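Local coordinates for protein interferon gamma receptor 1 (Gallus gallus, PDB 4EQ3) that probably binds interferon gamma as the extracellular, ligand-binding part of a transmembrane cytokine receptor of two fibronectin type III-like domains, at residues I73-I84 with Y95-Q104; G107-N115 with V125-P133. All coordinates share one frame; numbering follows the deposited sequence.

Overall arrangement
Interactions 1 and 2 follow one another along the chain, their centres about 24 Å apart, and the short helix 103-106 at the end of the first leads into the strand 113-119 of the second. Each lies at the open end of an antiparallel hairpin, one in the N-terminal and one in the C-terminal fibronectin-like domain. Both mix buried and solvent-facing residues. Interaction 1 is the larger, burying 1102 Å² against 556 Å²; its two short ladders are separated by a loop, and Arg83 on Tyr95 and Glu100 on Trp81 are partly exposed pairs, whereas Phe82 and Phe101 are buried. Interaction 2 has a regular three-pair ladder, then a proline-rich approach where a buried histidine, rather than a backbone pair, joins the two segments.

Interaction 1 of 2, residues I73-I84 with Y95-Q104; sequences INEIFHSYWFRI and YVETDEFVLQ
Tyr95 lays its ring flat against the guanidinium at the end of the extended Arg83 chain, centres 4.2 Å apart and planes at 3°, with Arg83 CD also over the ring. Arg83 CG stands between its backbone N and carbonyl carbon (chi1 71°), which carries the chain across the tyrosine; its NE makes a salt bridge with Glu44. Val96 pairs with Ile84 through two backbone bonds. At Thr98 the ladder gives way: its N still reaches Phe82 O, but the return bond, from Phe82 N, ends on the side-chain OG1 at 3.2 Å. Glu100 then runs extended over one face of the Trp81 indole, its CA 3.9 Å from the centroid of the five-membered ring; Ser79 OG donates to Glu100 OE2 at a modelled length (2.5 Å) short enough to be doubtful. Phe101 exchanges both backbone bonds with Tyr80 and turns its ring inward, CE2 3.8 Å from Ile73 CD1. A water takes the N-H of Leu103 and donates to Glu75 O and His78 O; Leu103 CD2 packs 3.5 Å from Ile76 CG1. Gln104 N binds Ile76 O at 2.9 Å. This is an antiparallel beta hairpin of a fibronectin type III-like domain, prolonged into the interdomain helix of a class II cytokine receptor.

Interaction 2 of 2, residues G107-N115 with V125-P133; sequences GKIGPPKLN and VDVYHPEFP
Lys113 forms a hydrogen-bonded pair with Tyr128: its N reaches Tyr128 O at 2.8 Å and its O accepts from Tyr128 N. Tyr128 CG, between its own N and carbonyl carbon (chi1 81°), brings the ring beside Lys113, CE1 3.9 Å from Lys113 CB, and the two side chains run the same way. Pro130 CD sits over the centre of that ring. His129, which with Lys113 buries the most surface, works differently. Its NE2 donates to Gly110 O at 2.6 Å, nearly straight at 169°, with the oxygen in the imidazole plane although the donor stands well above the carbonyl plane. Pro112 CA covers one imidazole face, 3.7 Å from the centroid, and Phe132 CZ lies over the opposite one. Tyr150 OH bonds ND1, so both ring nitrogens are engaged and the rotation of this buried ring is fixed. Ile109 CG2 meets the edge of the Phe132 ring, near CZ, and Pro112 CB packs 3.6 Å from Val127 CG2. Asp126 closes the ladder by exchanging backbone bonds with Asn115, while its OD1 binds Asn176. This is the first antiparallel hairpin of the C-terminal fibronectin type III-like domain, 113-119 an edge and 122-128 the centre of its three-stranded sheet.

Interaction 1 of 2, residues I73-I84 with Y95-Q104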
# COMPACT_ATOMS: atom_id res chain seq x y z
N ILE A 73 11.44 -6.50 0.66
CA ILE A 73 10.64 -6.50 1.86
C ILE A 73 9.66 -7.66 1.84
O ILE A 73 8.75 -7.71 1.02
CB ILE A 73 9.88 -5.18 2.02
CG1 ILE A 73 10.89 -4.04 2.18
CG2 ILE A 73 8.90 -5.24 3.18
CD1 ILE A 73 10.29 -2.65 2.10
N ASN A 74 9.87 -8.62 2.73
CA ASN A 74 9.00 -9.79 2.75
C ASN A 74 8.62 -10.17 4.17
O ASN A 74 8.33 -11.33 4.47
CB ASN A 74 9.66 -10.96 2.02
CG ASN A 74 11.11 -11.11 2.38
OD1 ASN A 74 11.45 -11.38 3.53
ND2 ASN A 74 11.98 -10.93 1.39
N GLU A 75 8.62 -9.16 5.03
CA GLU A 75 8.16 -9.29 6.40
C GLU A 75 7.29 -8.07 6.65
O GLU A 75 7.69 -6.96 6.32
CB GLU A 75 9.35 -9.27 7.37
CG GLU A 75 10.31 -10.46 7.22
CD GLU A 75 9.69 -11.76 7.71
OE1 GLU A 75 8.68 -11.70 8.44
OE2 GLU A 75 10.22 -12.83 7.37
N ILE A 76 6.11 -8.27 7.22
CA ILE A 76 5.23 -7.14 7.47
C ILE A 76 5.38 -6.60 8.90
O ILE A 76 5.13 -5.42 9.15
CB ILE A 76 3.74 -7.50 7.18
CG1 ILE A 76 2.94 -6.24 6.83
CG2 ILE A 76 3.12 -8.26 8.35
CD1 ILE A 76 1.59 -6.54 6.13
N PHE A 77 5.81 -7.46 9.82
CA PHE A 77 5.88 -7.09 11.25
C PHE A 77 7.28 -6.75 11.75
O PHE A 77 7.43 -5.98 12.70
CB PHE A 77 5.23 -8.17 12.12
CG PHE A 77 3.77 -8.36 11.84
CD1 PHE A 77 2.87 -7.33 12.09
CD2 PHE A 77 3.28 -9.55 11.34
CE1 PHE A 77 1.52 -7.48 11.83
CE2 PHE A 77 1.93 -9.71 11.07
CZ PHE A 77 1.05 -8.67 11.32
N HIS A 78 8.30 -7.31 11.12
CA HIS A 78 9.67 -7.02 11.56
C HIS A 78 10.21 -5.76 10.89
O HIS A 78 9.64 -5.28 9.91
CB HIS A 78 10.59 -8.21 11.29
CG HIS A 78 10.16 -9.47 11.98
ND1 HIS A 78 10.14 -9.59 13.35
CD2 HIS A 78 9.75 -10.66 11.49
CE1 HIS A 78 9.73 -10.81 13.67
NE2 HIS A 78 9.49 -11.48 12.56
N SER A 79 11.31 -5.24 11.43
CA SER A 79 11.87 -3.96 11.01
C SER A 79 12.90 -4.10 9.88
O SER A 79 13.53 -5.15 9.70
CB SER A 79 12.52 -3.25 12.20
OG SER A 79 11.58 -2.99 13.24
N TYR A 80 13.05 -3.02 9.12
CA TYR A 80 14.08 -2.91 8.10
C TYR A 80 14.73 -1.55 8.24
O TYR A 80 14.08 -0.58 8.64
CB TYR A 80 13.47 -3.01 6.69
CG TYR A 80 13.01 -4.39 6.25
CD1 TYR A 80 13.85 -5.24 5.53
CD2 TYR A 80 11.71 -4.82 6.52
CE1 TYR A 80 13.41 -6.49 5.10
CE2 TYR A 80 11.27 -6.07 6.09
CZ TYR A 80 12.13 -6.90 5.39
OH TYR A 80 11.69 -8.13 4.98
N TRP A 81 16.01 -1.47 7.91
CA TRP A 81 16.67 -0.19 7.74
C TRP A 81 17.25 -0.15 6.33
O TRP A 81 17.55 -1.20 5.75
CB TRP A 81 17.77 0.02 8.78
CG TRP A 81 17.23 0.41 10.12
CD1 TRP A 81 17.11 1.68 10.62
CD2 TRP A 81 16.73 -0.46 11.13
NE1 TRP A 81 16.57 1.64 11.88
CE2 TRP A 81 16.33 0.33 12.22
CE3 TRP A 81 16.58 -1.85 11.21
CZ2 TRP A 81 15.79 -0.21 13.38
CZ3 TRP A 81 16.05 -2.39 12.38
CH2 TRP A 81 15.65 -1.57 13.44
N PHE A 82 17.37 1.05 5.77
CA PHE A 82 18.00 1.20 4.46
C PHE A 82 19.02 2.32 4.54
O PHE A 82 18.93 3.18 5.42
CB PHE A 82 16.97 1.49 3.36
CG PHE A 82 15.79 0.57 3.38
CD1 PHE A 82 14.62 0.92 4.04
CD2 PHE A 82 15.85 -0.66 2.74
CE1 PHE A 82 13.53 0.08 4.06
CE2 PHE A 82 14.76 -1.51 2.76
CZ PHE A 82 13.60 -1.15 3.42
N ARG A 83 19.99 2.32 3.64
CA ARG A 83 20.99 3.39 3.64
C ARG A 83 21.55 3.63 2.24
O ARG A 83 21.54 2.75 1.40
CB ARG A 83 22.12 3.09 4.64
CG ARG A 83 23.07 1.97 4.23
CD ARG A 83 24.13 1.76 5.32
NE ARG A 83 25.09 0.70 5.02
CZ ARG A 83 26.07 0.35 5.85
NH1 ARG A 83 26.20 0.97 7.01
NH2 ARG A 83 26.92 -0.62 5.53
N ILE A 84 22.02 4.85 2.00
CA ILE A 84 22.49 5.20 0.68
C ILE A 84 23.77 5.98 0.77
O ILE A 84 23.89 6.88 1.59
CB ILE A 84 21.47 6.09 -0.06
CG1 ILE A 84 20.04 5.55 0.11
CG2 ILE A 84 21.87 6.23 -1.53
CD1 ILE A 84 19.10 6.51 0.78
N TYR A 95 27.58 6.48 4.19
CA TYR A 95 26.18 6.12 4.06
C TYR A 95 25.32 6.97 4.97
O TYR A 95 25.75 7.39 6.03
CB TYR A 95 25.96 4.66 4.44
CG TYR A 95 26.22 3.67 3.34
CD1 TYR A 95 25.40 3.60 2.22
CD2 TYR A 95 27.26 2.75 3.45
CE1 TYR A 95 25.63 2.67 1.23
CE2 TYR A 95 27.49 1.82 2.46
CZ TYR A 95 26.68 1.79 1.36
OH TYR A 95 26.91 0.85 0.38
N VAL A 96 24.09 7.23 4.54
CA VAL A 96 23.12 7.87 5.40
C VAL A 96 21.97 6.89 5.55
O VAL A 96 21.53 6.28 4.57
CB VAL A 96 22.62 9.22 4.83
CG1 VAL A 96 22.12 9.02 3.41
CG2 VAL A 96 21.53 9.81 5.72
N GLU A 97 21.50 6.74 6.79
CA GLU A 97 20.53 5.71 7.14
C GLU A 97 19.11 6.28 7.23
O GLU A 97 18.91 7.43 7.63
CB GLU A 97 20.93 5.10 8.49
CG GLU A 97 20.19 3.84 8.86
CD GLU A 97 20.84 3.13 10.06
OE1 GLU A 97 20.53 3.50 11.21
OE2 GLU A 97 21.66 2.22 9.83
N THR A 98 18.12 5.47 6.87
CA THR A 98 16.73 5.90 7.00
C THR A 98 16.21 5.66 8.42
O THR A 98 16.85 4.97 9.23
CB THR A 98 15.79 5.14 6.03
OG1 THR A 98 15.81 3.74 6.33
CG2 THR A 98 16.20 5.35 4.57
N ASP A 99 15.05 6.24 8.73
CA ASP A 99 14.30 5.86 9.91
C ASP A 99 14.01 4.37 9.85
O ASP A 99 14.01 3.76 8.77
CB ASP A 99 12.96 6.60 9.99
CG ASP A 99 13.12 8.11 10.18
OD1 ASP A 99 14.18 8.55 10.69
OD2 ASP A 99 12.17 8.84 9.83
N GLU A 100 13.76 3.77 11.01
CA GLU A 100 13.29 2.40 11.07
C GLU A 100 12.02 2.26 10.25
O GLU A 100 11.15 3.13 10.28
CB GLU A 100 13.00 2.02 12.52
CG GLU A 100 12.33 0.66 12.69
CD GLU A 100 12.20 0.27 14.17
OE1 GLU A 100 12.53 1.11 15.03
OE2 GLU A 100 11.78 -0.86 14.45
N PHE A 101 11.90 1.15 9.52
CA PHE A 101 10.72 0.93 8.70
C PHE A 101 10.06 -0.38 9.04
O PHE A 101 10.70 -1.44 9.03
CB PHE A 101 11.05 1.00 7.20
CG PHE A 101 9.89 0.64 6.31
CD1 PHE A 101 8.96 1.60 5.92
CD2 PHE A 101 9.70 -0.66 5.87
CE1 PHE A 101 7.89 1.27 5.09
CE2 PHE A 101 8.63 -1.00 5.05
CZ PHE A 101 7.72 -0.04 4.66
N VAL A 102 8.77 -0.30 9.33
CA VAL A 102 7.94 -1.47 9.59
C VAL A 102 6.69 -1.38 8.73
O VAL A 102 5.90 -0.45 8.89
CB VAL A 102 7.53 -1.52 11.06
CG1 VAL A 102 6.75 -2.78 11.32
CG2 VAL A 102 8.77 -1.45 11.95
N LEU A 103 6.52 -2.33 7.83
CA LEU A 103 5.42 -2.28 6.86
C LEU A 103 4.05 -2.14 7.53
O LEU A 103 3.23 -1.34 7.09
CB LEU A 103 5.45 -3.49 5.93
CG LEU A 103 4.42 -3.47 4.78
CD1 LEU A 103 4.66 -2.28 3.85
CD2 LEU A 103 4.48 -4.78 4.01
N GLN A 104 3.82 -2.90 8.59
CA GLN A 104 2.55 -2.85 9.31
C GLN A 104 2.26 -1.47 9.90
O GLN A 104 1.10 -1.07 10.03
CB GLN A 104 2.54 -3.90 10.44
CG GLN A 104 1.32 -3.85 11.35
CD GLN A 104 1.50 -2.90 12.52
OE1 GLN A 104 2.54 -2.89 13.17
NE2 GLN A 104 0.47 -2.11 12.81
O HOH W 1 8.43 -4.40 7.66
O HOH W 2 5.10 -4.66 13.95

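Interaction 2 of 2, residues G107-N115 with V125-P133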
# COMPACT_ATOMS: atom_id res chain seq x y z
N GLY A 107 3.37 1.28 6.26
CA GLY A 107 2.79 1.05 4.96
C GLY A 107 1.35 1.54 4.89
O GLY A 107 0.55 1.23 5.77
N LYS A 108 1.01 2.29 3.84
CA LYS A 108 -0.35 2.80 3.73
C LYS A 108 -1.15 1.91 2.80
O LYS A 108 -0.60 1.35 1.85
CB LYS A 108 -0.38 4.24 3.20
CG LYS A 108 0.07 5.30 4.20
CD LYS A 108 -0.38 6.69 3.74
CE LYS A 108 0.61 7.76 4.18
NZ LYS A 108 0.20 9.13 3.73
N ILE A 109 -2.44 1.79 3.06
CA ILE A 109 -3.34 1.13 2.13
C ILE A 109 -4.33 2.16 1.57
O ILE A 109 -5.15 2.72 2.30
CB ILE A 109 -4.08 -0.04 2.80
CG1 ILE A 109 -3.08 -1.11 3.25
CG2 ILE A 109 -5.12 -0.65 1.85
CD1 ILE A 109 -2.34 -1.76 2.12
N GLY A 110 -4.21 2.44 0.27
CA GLY A 110 -5.06 3.41 -0.39
C GLY A 110 -6.50 2.95 -0.57
O GLY A 110 -6.85 1.80 -0.28
N PRO A 111 -7.36 3.84 -1.07
CA PRO A 111 -8.76 3.44 -1.22
C PRO A 111 -8.90 2.27 -2.19
O PRO A 111 -8.14 2.16 -3.16
CB PRO A 111 -9.44 4.70 -1.76
CG PRO A 111 -8.34 5.55 -2.32
CD PRO A 111 -7.12 5.23 -1.51
N PRO A 112 -9.86 1.38 -1.92
CA PRO A 112 -10.10 0.28 -2.86
C PRO A 112 -10.92 0.76 -4.05
O PRO A 112 -11.58 1.80 -3.98
CB PRO A 112 -10.94 -0.69 -2.03
CG PRO A 112 -11.65 0.17 -1.06
CD PRO A 112 -10.69 1.27 -0.71
N LYS A 113 -10.89 -0.00 -5.14
CA LYS A 113 -11.75 0.24 -6.28
C LYS A 113 -13.10 -0.38 -5.95
O LYS A 113 -13.18 -1.53 -5.52
CB LYS A 113 -11.15 -0.40 -7.53
CG LYS A 113 -11.91 -0.13 -8.81
CD LYS A 113 -11.97 1.36 -9.12
CE LYS A 113 -12.74 1.62 -10.42
NZ LYS A 113 -12.85 3.08 -10.73
N LEU A 114 -14.18 0.38 -6.13
CA LEU A 114 -15.49 -0.10 -5.73
C LEU A 114 -16.51 0.07 -6.84
O LEU A 114 -16.74 1.19 -7.30
CB LEU A 114 -15.96 0.66 -4.48
CG LEU A 114 -17.22 0.14 -3.77
CD1 LEU A 114 -17.23 0.56 -2.31
CD2 LEU A 114 -18.50 0.56 -4.47
N ASN A 115 -17.12 -1.02 -7.28
CA ASN A 115 -18.20 -0.93 -8.27
C ASN A 115 -19.56 -1.23 -7.65
O ASN A 115 -19.71 -2.17 -6.87
CB ASN A 115 -17.96 -1.86 -9.46
CG ASN A 115 -18.95 -1.62 -10.59
OD1 ASN A 115 -19.65 -2.53 -11.05
ND2 ASN A 115 -19.04 -0.36 -11.03
N VAL A 125 -22.16 -4.96 -4.25
CA VAL A 125 -20.88 -4.26 -4.08
C VAL A 125 -19.71 -5.12 -4.49
O VAL A 125 -19.50 -6.20 -3.94
CB VAL A 125 -20.68 -3.84 -2.63
CG1 VAL A 125 -19.34 -3.14 -2.47
CG2 VAL A 125 -21.82 -2.95 -2.19
N ASP A 126 -18.94 -4.67 -5.48
CA ASP A 126 -17.70 -5.33 -5.82
C ASP A 126 -16.57 -4.44 -5.37
O ASP A 126 -16.53 -3.25 -5.68
CB ASP A 126 -17.61 -5.60 -7.33
CG ASP A 126 -18.57 -6.69 -7.79
OD1 ASP A 126 -18.33 -7.89 -7.48
OD2 ASP A 126 -19.57 -6.35 -8.46
N VAL A 127 -15.64 -5.01 -4.62
CA VAL A 127 -14.55 -4.22 -4.08
C VAL A 127 -13.24 -4.99 -4.16
O VAL A 127 -13.21 -6.19 -3.90
CB VAL A 127 -14.85 -3.80 -2.63
CG1 VAL A 127 -15.08 -5.05 -1.77
CG2 VAL A 127 -13.74 -2.92 -2.07
N TYR A 128 -12.17 -4.30 -4.56
CA TYR A 128 -10.83 -4.89 -4.58
C TYR A 128 -9.77 -3.81 -4.80
O TYR A 128 -10.09 -2.64 -5.02
CB TYR A 128 -10.74 -5.97 -5.66
CG TYR A 128 -10.50 -5.44 -7.05
CD1 TYR A 128 -11.37 -4.53 -7.63
CD2 TYR A 128 -9.41 -5.88 -7.80
CE1 TYR A 128 -11.16 -4.06 -8.92
CE2 TYR A 128 -9.19 -5.41 -9.09
CZ TYR A 128 -10.07 -4.50 -9.64
OH TYR A 128 -9.85 -4.03 -10.92
N HIS A 129 -8.50 -4.22 -4.71
CA HIS A 129 -7.36 -3.33 -4.93
C HIS A 129 -6.54 -3.82 -6.11
O HIS A 129 -5.69 -4.70 -5.94
CB HIS A 129 -6.44 -3.37 -3.71
CG HIS A 129 -6.77 -2.34 -2.68
ND1 HIS A 129 -7.66 -2.58 -1.66
CD2 HIS A 129 -6.31 -1.08 -2.49
CE1 HIS A 129 -7.74 -1.50 -0.89
NE2 HIS A 129 -6.93 -0.58 -1.37
N PRO A 130 -6.75 -3.24 -7.31
CA PRO A 130 -6.01 -3.70 -8.50
C PRO A 130 -4.49 -3.58 -8.31
O PRO A 130 -3.73 -4.32 -8.92
CB PRO A 130 -6.48 -2.74 -9.60
CG PRO A 130 -7.02 -1.56 -8.89
CD PRO A 130 -7.62 -2.10 -7.62
N GLU A 131 -4.04 -2.67 -7.47
CA GLU A 131 -2.63 -2.47 -7.22
C GLU A 131 -1.94 -3.57 -6.44
O GLU A 131 -0.79 -3.71 -6.50
CB GLU A 131 -2.40 -1.20 -6.47
CG GLU A 131 -3.15 -0.07 -7.03
CD GLU A 131 -4.41 0.27 -6.24
OE1 GLU A 131 -4.65 1.47 -6.17
OE2 GLU A 131 -5.15 -0.62 -5.73
N PHE A 132 -2.69 -4.34 -5.70
CA PHE A 132 -2.04 -5.37 -4.89
C PHE A 132 -1.29 -6.36 -5.78
O PHE A 132 -1.80 -6.77 -6.82
CB PHE A 132 -3.04 -6.11 -4.00
CG PHE A 132 -3.57 -5.29 -2.85
CD1 PHE A 132 -3.05 -4.04 -2.58
CD2 PHE A 132 -4.58 -5.78 -2.04
CE1 PHE A 132 -3.54 -3.28 -1.54
CE2 PHE A 132 -5.07 -5.04 -0.99
CZ PHE A 132 -4.55 -3.78 -0.73
N PRO A 133 -0.08 -6.73 -5.37
CA PRO A 133 0.70 -7.63 -6.23
C PRO A 133 0.13 -9.05 -6.25
O PRO A 133 -0.49 -9.49 -5.28
CB PRO A 133 2.09 -7.60 -5.60
CG PRO A 133 1.85 -7.22 -4.15
CD PRO A 133 0.66 -6.30 -4.18
O HOH W 3 -7.64 0.70 -5.05
O HOH W 4 -5.59 2.68 -3.68